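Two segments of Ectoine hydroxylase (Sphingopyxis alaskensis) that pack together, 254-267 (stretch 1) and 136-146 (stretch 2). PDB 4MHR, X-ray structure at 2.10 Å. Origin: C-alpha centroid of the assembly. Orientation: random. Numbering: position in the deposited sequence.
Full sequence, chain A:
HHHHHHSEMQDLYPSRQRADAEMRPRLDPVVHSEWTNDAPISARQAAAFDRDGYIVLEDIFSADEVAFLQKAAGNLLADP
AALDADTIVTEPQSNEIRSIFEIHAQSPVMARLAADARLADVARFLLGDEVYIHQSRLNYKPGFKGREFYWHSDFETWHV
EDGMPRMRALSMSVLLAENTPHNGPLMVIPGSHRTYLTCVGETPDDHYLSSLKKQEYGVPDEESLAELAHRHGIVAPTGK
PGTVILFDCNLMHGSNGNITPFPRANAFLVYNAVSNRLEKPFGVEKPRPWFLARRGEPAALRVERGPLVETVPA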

# COMPACT_ATOMS: atom_id res chain seq x y z
N GLY A 254 -3.40 -7.91 -6.07
CA GLY A 254 -4.83 -8.27 -5.74
C GLY A 254 -4.89 -9.45 -4.78
O GLY A 254 -3.84 -9.88 -4.32
N SER A 255 -6.10 -9.90 -4.40
CA SER A 255 -6.22 -11.09 -3.53
C SER A 255 -7.43 -11.87 -3.85
O SER A 255 -8.46 -11.30 -4.37
CB SER A 255 -6.19 -10.72 -2.03
OG SER A 255 -7.19 -9.78 -1.77
N ASN A 256 -7.32 -13.20 -3.65
CA ASN A 256 -8.51 -14.07 -3.73
C ASN A 256 -9.35 -13.85 -2.50
O ASN A 256 -8.93 -13.19 -1.51
CB ASN A 256 -8.15 -15.54 -3.83
CG ASN A 256 -7.51 -15.90 -5.16
OD1 ASN A 256 -6.41 -16.46 -5.24
ND2 ASN A 256 -8.19 -15.56 -6.22
N GLY A 257 -10.58 -14.37 -2.51
CA GLY A 257 -11.37 -14.29 -1.30
C GLY A 257 -10.89 -15.28 -0.22
O GLY A 257 -9.87 -15.89 -0.35
N ASN A 258 -11.66 -15.42 0.86
CA ASN A 258 -11.24 -16.21 2.01
C ASN A 258 -12.47 -16.92 2.61
O ASN A 258 -13.35 -16.30 3.25
CB ASN A 258 -10.54 -15.30 3.04
CG ASN A 258 -10.15 -16.03 4.31
OD1 ASN A 258 -9.83 -17.23 4.27
ND2 ASN A 258 -10.17 -15.31 5.44
N ILE A 259 -12.54 -18.23 2.38
CA ILE A 259 -13.56 -19.08 3.01
C ILE A 259 -13.01 -19.68 4.28
O ILE A 259 -13.75 -20.27 5.03
CB ILE A 259 -14.09 -20.19 2.05
CG1 ILE A 259 -13.00 -21.23 1.65
CG2 ILE A 259 -14.74 -19.56 0.82
CD1 ILE A 259 -13.58 -22.60 1.27
N THR A 260 -11.71 -19.51 4.54
CA THR A 260 -11.19 -20.03 5.80
C THR A 260 -11.73 -19.35 7.02
O THR A 260 -12.19 -18.19 6.96
CB THR A 260 -9.66 -20.07 5.92
OG1 THR A 260 -9.13 -18.82 6.35
CG2 THR A 260 -8.98 -20.55 4.58
N PRO A 261 -11.69 -20.06 8.16
CA PRO A 261 -12.07 -19.39 9.38
C PRO A 261 -11.07 -18.32 9.80
O PRO A 261 -11.28 -17.69 10.78
CB PRO A 261 -12.05 -20.53 10.43
CG PRO A 261 -12.24 -21.79 9.61
CD PRO A 261 -11.37 -21.48 8.40
N PHE A 262 -9.98 -18.12 9.11
CA PHE A 262 -8.90 -17.29 9.67
C PHE A 262 -8.93 -15.90 9.03
O PHE A 262 -8.72 -15.80 7.82
CB PHE A 262 -7.55 -17.93 9.37
CG PHE A 262 -7.40 -19.34 9.89
CD1 PHE A 262 -7.69 -19.65 11.23
CD2 PHE A 262 -7.03 -20.37 9.05
CE1 PHE A 262 -7.57 -20.96 11.69
CE2 PHE A 262 -6.91 -21.67 9.51
CZ PHE A 262 -7.18 -21.97 10.82
N PRO A 263 -9.17 -14.82 9.83
CA PRO A 263 -9.31 -13.45 9.33
C PRO A 263 -7.97 -12.90 8.82
O PRO A 263 -6.92 -13.42 9.13
CB PRO A 263 -9.71 -12.68 10.57
CG PRO A 263 -8.93 -13.37 11.65
CD PRO A 263 -9.12 -14.83 11.29
N ARG A 264 -8.04 -11.88 8.00
CA ARG A 264 -6.86 -11.10 7.61
C ARG A 264 -7.04 -9.71 8.11
O ARG A 264 -8.15 -9.17 8.03
CB ARG A 264 -6.76 -10.99 6.09
CG ARG A 264 -6.05 -12.15 5.45
CD ARG A 264 -5.80 -11.82 3.98
NE ARG A 264 -4.65 -10.91 3.77
CZ ARG A 264 -4.69 -9.66 3.31
NH1 ARG A 264 -5.84 -9.05 2.98
NH2 ARG A 264 -3.55 -8.98 3.17
N ALA A 265 -5.96 -9.13 8.62
CA ALA A 265 -6.03 -7.78 9.13
C ALA A 265 -4.63 -7.13 8.93
O ALA A 265 -3.61 -7.75 9.24
CB ALA A 265 -6.43 -7.79 10.61
N ASN A 266 -4.61 -5.91 8.44
CA ASN A 266 -3.40 -5.19 8.26
C ASN A 266 -3.64 -3.73 8.39
O ASN A 266 -4.82 -3.26 8.25
CB ASN A 266 -2.81 -5.49 6.89
CG ASN A 266 -3.55 -4.80 5.78
OD1 ASN A 266 -4.75 -4.84 5.72
ND2 ASN A 266 -2.82 -4.08 4.95
N ALA A 267 -2.55 -3.03 8.72
CA ALA A 267 -2.47 -1.60 8.62
C ALA A 267 -1.70 -1.26 7.32
O ALA A 267 -0.56 -1.71 7.13
CB ALA A 267 -1.76 -1.06 9.85
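Stretch 2, residues 136-146: SRLNYKPGFKG

Stretch 2 runs antiparallel to stretch 1. Its residues 136-141 form an extended strand that pairs with strand 264-267 at an angle of 175° between their N-to-C directions and a closest axial approach of 4.7 Å, and its remaining residues, 142-146, continue as a loop beside the loop of stretch 1. Together the two segments bury 840 Å².

Gly 254 lies beyond the reach of stretch 2, and contact begins where the long side chain of Lys 141 extends to the start of the loop. Its NZ donates a hydrogen bond to Asn 256 O at 3.0 Å and lies 3.6 Å from Ser 255 OG.

At Gly 257 the backbones come close, with CA 3.1 Å from Gly 146 O. Asn 258 then forms a single antiparallel bridge with Gly 146, its N donating to Gly 146 O at 2.8 Å, while the CA atoms of the pair are 4.3 Å apart. The Asn 258 side chain braces its own loop: OD1 accepts from Thr 260 OG1 at 2.7 Å, and ND2 donates to Phe 262 O at 2.8 Å.

Ile 259 lies opposite Phe 144, with CA atoms 3.9 Å apart. Phe 144 adopts a positive phi of 72°, and its N donates to Thr 260 O at 2.7 Å. Its ring folds back over Pro 261, whose CA sits 3.9 Å from the ring centroid in a CH-pi contact over the face; Pro 261 CB approaches Phe 144 CZ to 3.5 Å. Gly 143 fits closely here, its CA 3.0 Å from Thr 260 O, leaving no room for a CB, which would clash with the carbonyl oxygens of Thr 260 and Pro 261.

Pro 263 CB packs 3.9 Å from Tyr 140 CE2. Arg 264 and Lys 141 are a hydrogen-bonded pair: Arg 264 N donates to Lys 141 O at 2.9 Å, and Lys 141 N to Arg 264 O at 2.8 Å. Their side chains share a face of the sheet, with CD of Arg 264 3.7 Å from CD of Lys 141.

Ala 265 faces Tyr 140 in a non-hydrogen-bonded pair. Asn 266 and Asn 139 again exchange two bonds, Asn 139 N to Asn 266 O at 2.8 Å and Asn 266 N to Asn 139 O at 3.1 Å. Ala 267 pairs with Leu 138 without hydrogen bonds, their CA atoms 4.6 Å apart.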

# COMPACT_ATOMS: atom_id res chain seq x y z
N SER A 136 -3.89 6.22 4.46
CA SER A 136 -3.71 5.08 5.37
C SER A 136 -5.02 4.33 5.56
O SER A 136 -6.12 4.91 5.35
CB SER A 136 -3.16 5.52 6.70
OG SER A 136 -4.07 6.29 7.47
N ARG A 137 -4.94 3.05 5.92
CA ARG A 137 -6.21 2.29 6.15
C ARG A 137 -5.91 1.19 7.07
O ARG A 137 -4.86 0.54 6.91
CB ARG A 137 -6.76 1.54 4.94
CG ARG A 137 -6.82 2.15 3.61
CD ARG A 137 -6.86 1.06 2.53
NE ARG A 137 -8.10 0.32 2.55
CZ ARG A 137 -8.88 0.09 1.49
NH1 ARG A 137 -8.57 0.53 0.28
NH2 ARG A 137 -10.00 -0.61 1.66
N LEU A 138 -6.85 0.91 7.97
CA LEU A 138 -6.88 -0.30 8.76
C LEU A 138 -7.93 -1.19 8.11
O LEU A 138 -9.11 -0.79 7.90
CB LEU A 138 -7.13 -0.05 10.23
CG LEU A 138 -7.43 -1.31 11.07
CD1 LEU A 138 -6.35 -2.36 11.06
CD2 LEU A 138 -7.79 -0.95 12.50
N ASN A 139 -7.46 -2.35 7.69
CA ASN A 139 -8.30 -3.33 6.98
C ASN A 139 -8.55 -4.58 7.79
O ASN A 139 -7.63 -5.10 8.44
CB ASN A 139 -7.63 -3.76 5.71
CG ASN A 139 -7.38 -2.61 4.78
OD1 ASN A 139 -6.24 -2.37 4.32
ND2 ASN A 139 -8.44 -1.89 4.49
N TYR A 140 -9.78 -5.09 7.68
CA TYR A 140 -10.22 -6.35 8.30
C TYR A 140 -11.05 -7.13 7.32
O TYR A 140 -12.06 -6.62 6.78
CB TYR A 140 -11.05 -6.08 9.49
CG TYR A 140 -11.58 -7.34 10.13
CD1 TYR A 140 -12.88 -7.82 9.84
CD2 TYR A 140 -10.78 -8.04 10.99
CE1 TYR A 140 -13.34 -8.97 10.44
CE2 TYR A 140 -11.23 -9.19 11.58
CZ TYR A 140 -12.48 -9.64 11.33
OH TYR A 140 -12.87 -10.76 11.96
N LYS A 141 -10.62 -8.34 7.03
CA LYS A 141 -11.29 -9.19 6.02
C LYS A 141 -11.66 -10.44 6.83
O LYS A 141 -10.75 -11.19 7.27
CB LYS A 141 -10.31 -9.54 4.90
CG LYS A 141 -10.67 -10.76 4.03
CD LYS A 141 -9.45 -11.33 3.30
CE LYS A 141 -9.79 -11.80 1.90
NZ LYS A 141 -8.61 -11.65 0.99
N PRO A 142 -12.95 -10.61 7.12
CA PRO A 142 -13.32 -11.74 7.97
C PRO A 142 -13.07 -13.10 7.33
O PRO A 142 -12.99 -13.23 6.13
CB PRO A 142 -14.83 -11.58 8.12
CG PRO A 142 -15.24 -10.94 6.82
CD PRO A 142 -14.15 -9.94 6.58
N GLY A 143 -13.02 -14.09 8.18
CA GLY A 143 -13.09 -15.47 7.76
C GLY A 143 -14.42 -15.78 7.13
O GLY A 143 -15.38 -15.00 7.28
N PHE A 144 -14.47 -16.90 6.40
CA PHE A 144 -15.69 -17.53 5.85
C PHE A 144 -16.32 -16.82 4.69
O PHE A 144 -16.67 -17.45 3.66
CB PHE A 144 -16.74 -17.75 6.90
CG PHE A 144 -16.28 -18.54 8.04
CD1 PHE A 144 -16.12 -19.93 7.91
CD2 PHE A 144 -16.12 -17.95 9.28
CE1 PHE A 144 -15.72 -20.68 9.01
CE2 PHE A 144 -15.70 -18.70 10.36
CZ PHE A 144 -15.53 -20.07 10.24
N LYS A 145 -16.51 -15.52 4.84
CA LYS A 145 -17.06 -14.75 3.70
C LYS A 145 -16.17 -13.60 3.20
O LYS A 145 -16.66 -12.62 2.56
CB LYS A 145 -18.49 -14.27 4.04
CG LYS A 145 -19.56 -15.36 3.79
CD LYS A 145 -19.86 -16.16 5.07
CE LYS A 145 -20.53 -17.56 4.92
NZ LYS A 145 -20.63 -18.26 6.26
N GLY A 146 -14.86 -13.73 3.47
CA GLY A 146 -13.85 -12.87 2.84
C GLY A 146 -13.97 -12.69 1.33
O GLY A 146 -13.86 -13.65 0.52